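Local coordinates for PaaX domain-containing protein, C-domain protein (Mycobacterium tuberculosis, PDB 3KFW) that is of unknown function but combines PaaX-type helix-turn-helix, Cas2-like and C-terminal domains, and so probably acts as a DNA-binding transcriptional repressor, at residues R82-N87 / R125-D130; W88-V93 / R142-R147. One frame throughout, in Å; residues are numbered along the deposited sequence.

Interaction 1: R82-N87 / R125-D130; sequences RAWHGN and RPDNLD
The indole of Trp84 meets Pro126 obliquely, NE1 lying 3.3 Å from Pro126 CB, while one face of the ring carries the backbone N of Gly86, 3.4 Å above its centre. The carboxylate of Asp127 stands steeply to the indole, the two planes 80° apart, and sets OD1 3.5 Å from Trp84 CD1. For the Arg82 guanidinium, the carbonyl O of Asn128 sits over one face, displaced toward the rim, and the carboxylate of Asp130 approaches with its plane turned only 28° from that of the guanidinium. Arg82 NH1 forms a long salt bridge to Asp130 OD2 (3.4 Å) and a weak hydrogen bond to the carbonyl O of Asp127. The backbone is tied at the same place by a hydrogen bond from Arg82 N to Asn128 O (3.1 Å). At the other end, Asn87 O accepts two donors from opposite faces of its carbonyl plane: Trp84 NE1 at 2.7 Å, from within the loop, and Asp127 N at 3.0 Å, from across the contact. Trp84 CG lies anti to the backbone N (chi1 -174°), and the turn of the ring about chi2 then brings NE1 to this carbonyl. Asn128 CB lies beside Arg82 O, whereas its ND2 donates to the O of Met200. Pro202 packs on both Trp84 and Pro126, and Trp88 meets the Trp84 ring almost perpendicularly. The contact thus joins the connection between helix 64-77 and strand 88-93 to the turn leaving strand 122-126, at one end of the Cas2-like domain's sheet.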
loop_
_atom_site.group_PDB
_atom_site.type_symbol
_atom_site.label_atom_id
_atom_site.label_comp_id
_atom_site.label_asym_id
_atom_site.label_seq_id
_atom_site.Cartn_x
_atom_site.Cartn_y
_atom_site.Cartn_z
ATOM N N ARG A 82 -13.195 -9.616 27.764
ATOM C CA ARG A 82 -14.057 -10.808 27.756
ATOM C C ARG A 82 -13.221 -12.079 27.474
ATOM O O ARG A 82 -12.271 -12.018 26.636
ATOM C CB ARG A 82 -15.154 -10.652 26.681
ATOM C CG ARG A 82 -16.380 -9.806 27.101
ATOM C CD ARG A 82 -17.420 -9.658 25.966
ATOM N NE ARG A 82 -16.932 -8.822 24.865
ATOM C CZ ARG A 82 -16.470 -9.274 23.699
ATOM N NH1 ARG A 82 -16.050 -8.412 22.785
ATOM N NH2 ARG A 82 -16.434 -10.576 23.438
ATOM N N ALA A 83 -13.554 -13.199 28.148
ATOM C CA ALA A 83 -12.998 -14.531 27.788
ATOM C C ALA A 83 -12.985 -14.721 26.266
ATOM O O ALA A 83 -13.968 -14.422 25.589
ATOM C CB ALA A 83 -13.763 -15.659 28.450
ATOM N N TRP A 84 -11.874 -15.196 25.722
ATOM C CA TRP A 84 -11.669 -15.108 24.263
ATOM C C TRP A 84 -11.883 -16.422 23.511
ATOM O O TRP A 84 -11.551 -17.491 24.003
ATOM C CB TRP A 84 -10.283 -14.510 23.963
ATOM C CG TRP A 84 -9.927 -14.217 22.534
ATOM C CD1 TRP A 84 -10.428 -13.218 21.746
ATOM C CD2 TRP A 84 -8.937 -14.893 21.743
ATOM N NE1 TRP A 84 -9.809 -13.229 20.498
ATOM C CE2 TRP A 84 -8.893 -14.247 20.474
ATOM C CE3 TRP A 84 -8.080 -15.984 21.982
ATOM C CZ2 TRP A 84 -8.018 -14.643 19.460
ATOM C CZ3 TRP A 84 -7.236 -16.403 20.974
ATOM C CH2 TRP A 84 -7.211 -15.732 19.720
ATOM N N HIS A 85 -12.419 -16.313 22.298
ATOM C CA HIS A 85 -12.798 -17.483 21.528
ATOM C C HIS A 85 -12.193 -17.551 20.142
ATOM O O HIS A 85 -12.692 -18.280 19.306
ATOM C CB HIS A 85 -14.315 -17.628 21.490
ATOM C CG HIS A 85 -14.884 -18.036 22.802
ATOM N ND1 HIS A 85 -14.747 -19.316 23.305
ATOM C CD2 HIS A 85 -15.568 -17.335 23.735
ATOM C CE1 HIS A 85 -15.328 -19.388 24.489
ATOM N NE2 HIS A 85 -15.833 -18.199 24.774
ATOM N N GLY A 86 -11.106 -16.819 19.915
ATOM C CA GLY A 86 -10.257 -17.021 18.720
ATOM C C GLY A 86 -10.461 -16.028 17.603
ATOM O O GLY A 86 -9.783 -16.101 16.558
ATOM N N ASN A 87 -11.396 -15.101 17.818
ATOM C CA ASN A 87 -11.784 -14.139 16.808
ATOM C C ASN A 87 -11.028 -12.832 16.938
ATOM O O ASN A 87 -10.718 -12.411 18.057
ATOM C CB ASN A 87 -13.273 -13.869 16.851
ATOM C CG ASN A 87 -14.083 -15.053 16.394
ATOM O OD1 ASN A 87 -14.217 -15.314 15.203
ATOM N ND2 ASN A 87 -14.649 -15.768 17.344
ATOM N N ARG A 125 -6.905 -6.867 15.945
ATOM C CA ARG A 125 -6.697 -7.151 17.360
ATOM C C ARG A 125 -7.700 -8.218 17.752
ATOM O O ARG A 125 -8.653 -8.445 17.025
ATOM C CB ARG A 125 -6.838 -5.887 18.240
ATOM C CG ARG A 125 -8.254 -5.368 18.357
ATOM C CD ARG A 125 -8.625 -5.123 19.806
ATOM N NE ARG A 125 -7.420 -4.811 20.567
ATOM C CZ ARG A 125 -6.933 -5.561 21.544
ATOM N NH1 ARG A 125 -7.547 -6.660 21.893
ATOM N NH2 ARG A 125 -5.822 -5.194 22.149
ATOM N N PRO A 126 -7.467 -8.922 18.880
ATOM C CA PRO A 126 -8.478 -9.901 19.316
ATOM C C PRO A 126 -9.793 -9.203 19.669
ATOM O O PRO A 126 -9.763 -8.048 20.037
ATOM C CB PRO A 126 -7.843 -10.526 20.552
ATOM C CG PRO A 126 -6.380 -10.265 20.422
ATOM C CD PRO A 126 -6.218 -9.002 19.672
ATOM N N ASP A 127 -10.941 -9.866 19.579
ATOM C CA ASP A 127 -12.174 -9.144 19.847
ATOM C C ASP A 127 -12.553 -9.119 21.331
ATOM O O ASP A 127 -13.724 -8.907 21.653
ATOM C CB ASP A 127 -13.325 -9.663 18.984
ATOM C CG ASP A 127 -13.819 -11.008 19.423
ATOM O OD1 ASP A 127 -13.137 -11.623 20.256
ATOM O OD2 ASP A 127 -14.897 -11.461 18.953
ATOM N N ASN A 128 -11.568 -9.324 22.216
ATOM C CA ASN A 128 -11.774 -9.292 23.679
ATOM C C ASN A 128 -12.053 -7.876 24.256
ATOM O O ASN A 128 -12.638 -7.758 25.310
ATOM C CB ASN A 128 -10.615 -9.994 24.420
ATOM C CG ASN A 128 -9.272 -9.273 24.248
ATOM O OD1 ASN A 128 -8.951 -8.795 23.161
ATOM N ND2 ASN A 128 -8.496 -9.181 25.322
ATOM N N LEU A 129 -11.593 -6.826 23.567
ATOM C CA LEU A 129 -12.083 -5.454 23.745
ATOM C C LEU A 129 -13.302 -5.216 22.853
ATOM O O LEU A 129 -13.315 -5.681 21.702
ATOM C CB LEU A 129 -11.012 -4.426 23.336
ATOM C CG LEU A 129 -9.707 -4.294 24.121
ATOM C CD1 LEU A 129 -8.897 -3.115 23.594
ATOM C CD2 LEU A 129 -10.002 -4.164 25.647
ATOM N N ASP A 130 -14.296 -4.493 23.393
ATOM C CA ASP A 130 -15.532 -4.051 22.708
ATOM C C ASP A 130 -15.318 -2.883 21.719
ATOM O O ASP A 130 -15.653 -1.713 22.048
ATOM C CB ASP A 130 -16.535 -3.538 23.758
ATOM C CG ASP A 130 -17.510 -4.599 24.255
ATOM O OD1 ASP A 130 -18.029 -4.416 25.379
ATOM O OD2 ASP A 130 -17.781 -5.590 23.536
#

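Interaction 2: W88-V93 / R142-R147; sequences WHMLIV and RMLTAR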
loop_
_atom_site.group_PDB
_atom_site.type_symbol
_atom_site.label_atom_id
_atom_site.label_comp_id
_atom_site.label_asym_id
_atom_site.label_seq_id
_atom_site.Cartn_x
_atom_site.Cartn_y
_atom_site.Cartn_z
ATOM N N TRP A 88 -10.760 -12.209 15.792
ATOM C CA TRP A 88 -10.078 -10.952 15.707
ATOM C C TRP A 88 -10.985 -9.891 15.069
ATOM O O TRP A 88 -11.706 -10.163 14.105
ATOM C CB TRP A 88 -8.824 -11.123 14.818
ATOM C CG TRP A 88 -7.803 -12.034 15.428
ATOM C CD1 TRP A 88 -7.879 -13.411 15.542
ATOM C CD2 TRP A 88 -6.557 -11.656 16.012
ATOM N NE1 TRP A 88 -6.759 -13.895 16.144
ATOM C CE2 TRP A 88 -5.922 -12.856 16.449
ATOM C CE3 TRP A 88 -5.897 -10.442 16.171
ATOM C CZ2 TRP A 88 -4.670 -12.865 17.083
ATOM C CZ3 TRP A 88 -4.643 -10.437 16.764
ATOM C CH2 TRP A 88 -4.045 -11.661 17.249
ATOM N N HIS A 89 -10.943 -8.678 15.602
ATOM C CA HIS A 89 -11.482 -7.532 14.896
ATOM C C HIS A 89 -10.517 -7.142 13.806
ATOM O O HIS A 89 -9.312 -7.109 14.040
ATOM C CB HIS A 89 -11.705 -6.352 15.851
ATOM C CG HIS A 89 -12.922 -6.514 16.715
ATOM N ND1 HIS A 89 -13.046 -5.925 17.963
ATOM C CD2 HIS A 89 -14.063 -7.219 16.509
ATOM C CE1 HIS A 89 -14.224 -6.235 18.465
ATOM N NE2 HIS A 89 -14.858 -7.015 17.604
HETATM N N MSE A 90 -11.038 -6.817 12.627
HETATM C CA MSE A 90 -10.194 -6.420 11.504
HETATM C C MSE A 90 -10.686 -5.172 10.819
HETATM O O MSE A 90 -11.822 -5.062 10.383
HETATM C CB MSE A 90 -10.115 -7.534 10.491
HETATM C CG MSE A 90 -8.849 -7.482 9.664
HETATM SE SE MSE A 90 -8.679 -9.122 8.604
HETATM C CE MSE A 90 -9.302 -8.154 7.050
ATOM N N LEU A 91 -9.812 -4.208 10.708
ATOM C CA LEU A 91 -10.186 -3.005 10.069
ATOM C C LEU A 91 -9.250 -2.795 8.872
ATOM O O LEU A 91 -8.066 -2.681 9.045
ATOM C CB LEU A 91 -10.119 -1.849 11.071
ATOM C CG LEU A 91 -11.053 -1.865 12.288
ATOM C CD1 LEU A 91 -10.641 -0.694 13.257
ATOM C CD2 LEU A 91 -12.495 -1.738 11.899
ATOM N N ILE A 92 -9.836 -2.773 7.673
ATOM C CA ILE A 92 -9.183 -2.585 6.390
ATOM C C ILE A 92 -9.420 -1.145 5.938
ATOM O O ILE A 92 -10.559 -0.751 5.752
ATOM C CB ILE A 92 -9.854 -3.516 5.304
ATOM C CG1 ILE A 92 -9.895 -4.963 5.749
ATOM C CG2 ILE A 92 -9.127 -3.418 3.927
ATOM C CD1 ILE A 92 -8.563 -5.449 6.113
ATOM N N VAL A 93 -8.374 -0.362 5.734
ATOM C CA VAL A 93 -8.640 0.992 5.284
ATOM C C VAL A 93 -8.896 1.013 3.782
ATOM O O VAL A 93 -8.115 0.453 3.016
ATOM C CB VAL A 93 -7.637 2.075 5.843
ATOM C CG1 VAL A 93 -6.571 1.467 6.750
ATOM C CG2 VAL A 93 -7.070 2.992 4.731
ATOM N N ARG A 142 -13.277 -1.036 6.188
ATOM C CA ARG A 142 -14.250 -2.139 6.159
ATOM C C ARG A 142 -13.983 -3.025 7.369
ATOM O O ARG A 142 -12.838 -3.359 7.638
ATOM C CB ARG A 142 -14.193 -2.911 4.847
ATOM C CG ARG A 142 -15.236 -3.985 4.753
ATOM C CD ARG A 142 -15.916 -3.996 3.438
ATOM N NE ARG A 142 -17.108 -4.844 3.503
ATOM C CZ ARG A 142 -18.148 -4.717 2.688
ATOM N NH1 ARG A 142 -18.135 -3.784 1.744
ATOM N NH2 ARG A 142 -19.192 -5.518 2.808
HETATM N N MSE A 143 -15.033 -3.342 8.122
HETATM C CA MSE A 143 -14.902 -4.054 9.375
HETATM C C MSE A 143 -15.181 -5.512 9.059
HETATM O O MSE A 143 -16.208 -5.842 8.484
HETATM C CB MSE A 143 -15.898 -3.504 10.414
HETATM C CG MSE A 143 -15.550 -3.720 11.931
HETATM SE SE MSE A 143 -15.824 -5.523 12.801
HETATM C CE MSE A 143 -17.741 -5.856 12.448
ATOM N N LEU A 144 -14.244 -6.382 9.415
ATOM C CA LEU A 144 -14.455 -7.820 9.307
ATOM C C LEU A 144 -14.103 -8.470 10.625
ATOM O O LEU A 144 -13.459 -7.878 11.468
ATOM C CB LEU A 144 -13.581 -8.408 8.193
ATOM C CG LEU A 144 -13.701 -7.925 6.743
ATOM C CD1 LEU A 144 -12.628 -8.541 5.943
ATOM C CD2 LEU A 144 -14.977 -8.423 6.212
ATOM N N THR A 145 -14.529 -9.706 10.800
ATOM C CA THR A 145 -14.071 -10.551 11.901
ATOM C C THR A 145 -13.188 -11.606 11.239
ATOM O O THR A 145 -13.477 -12.052 10.134
ATOM C CB THR A 145 -15.296 -11.160 12.680
ATOM O OG1 THR A 145 -16.156 -10.095 13.115
ATOM C CG2 THR A 145 -14.864 -11.973 13.912
ATOM N N ALA A 146 -12.092 -11.982 11.873
ATOM C CA ALA A 146 -11.265 -13.040 11.287
ATOM C C ALA A 146 -10.681 -13.990 12.291
ATOM O O ALA A 146 -10.608 -13.682 13.491
ATOM C CB ALA A 146 -10.126 -12.453 10.434
ATOM N N ARG A 147 -10.216 -15.123 11.791
ATOM C CA ARG A 147 -9.385 -15.982 12.616
ATOM C C ARG A 147 -8.097 -16.526 11.980
ATOM O O ARG A 147 -8.041 -16.825 10.782
ATOM C CB ARG A 147 -10.219 -17.109 13.285
ATOM C CG ARG A 147 -11.440 -17.558 12.493
ATOM C CD ARG A 147 -12.094 -18.803 13.148
ATOM N NE ARG A 147 -12.780 -18.386 14.350
ATOM C CZ ARG A 147 -12.633 -18.927 15.550
ATOM N NH1 ARG A 147 -13.304 -18.413 16.552
ATOM N NH2 ARG A 147 -11.851 -19.971 15.748
#
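Strand 88-93 and segment 142-147 of strand 141-147 are antiparallel neighbours in the four-stranded sheet of the Cas2-like domain, with Trp88 opposite Ala146, Met90 opposite Leu144 and Ile92 opposite Arg142 as hydrogen-bonded pairs. Each pair exchanges two backbone hydrogen bonds; the shortest joins Trp88 N to Ala146 O (2.7 Å) and the longest Ile92 N to Arg142 O (3.1 Å). On the face bearing Trp88, Met90 and Ile92, the side chains of Met90 and Leu144 run side by side in the same direction, and selenium atom SE of Met90, a selenomethionine, lies 4.1 Å from Ala146 CB. Ala146 O touches the edge of the Trp88 indole, in its plane, 3.4 Å from CD1. The sheet is ordered 116-119, 122-126, 88-93, 141-147, and it continues across the interface, Thr145, Ala146 and Arg147 of this chain pairing antiparallel with a strand of the second subunit. On the other face are the non-hydrogen-bonded pairs. Leu91 CD2 packs 3.6 Å from CG of Met143, also a selenomethionine. Met143 SE approaches the His89 ring obliquely, 5.2 Å from its centroid. The Arg142 guanidinium turns from strand 88-93 to form salt bridges with Asp148 and Asp153 of the second subunit.

How the interactions relate
From the N terminus, the chain leaves helix 64-77, passes through 82-87 and runs directly into strand 88-93. After helix 100-112 and the hairpin of strands 116-119 and 122-126, segment 125-130 returns to 82-87 and closes interaction 1. The chain then continues to strand 141-147, which comes back to 88-93 and closes interaction 2. The two closures cross, since the segments alternate along the sequence. Strand 88-93 lies between strands 122-126 and 141-147, so the contacts share one sheet, with centres about 12 Å apart. They also touch directly: His85 O lies 2.8 Å from Arg147 NH1, a probable hydrogen bond that ties the connection before strand 88-93 to strand 141-147, outermost on that side within this chain.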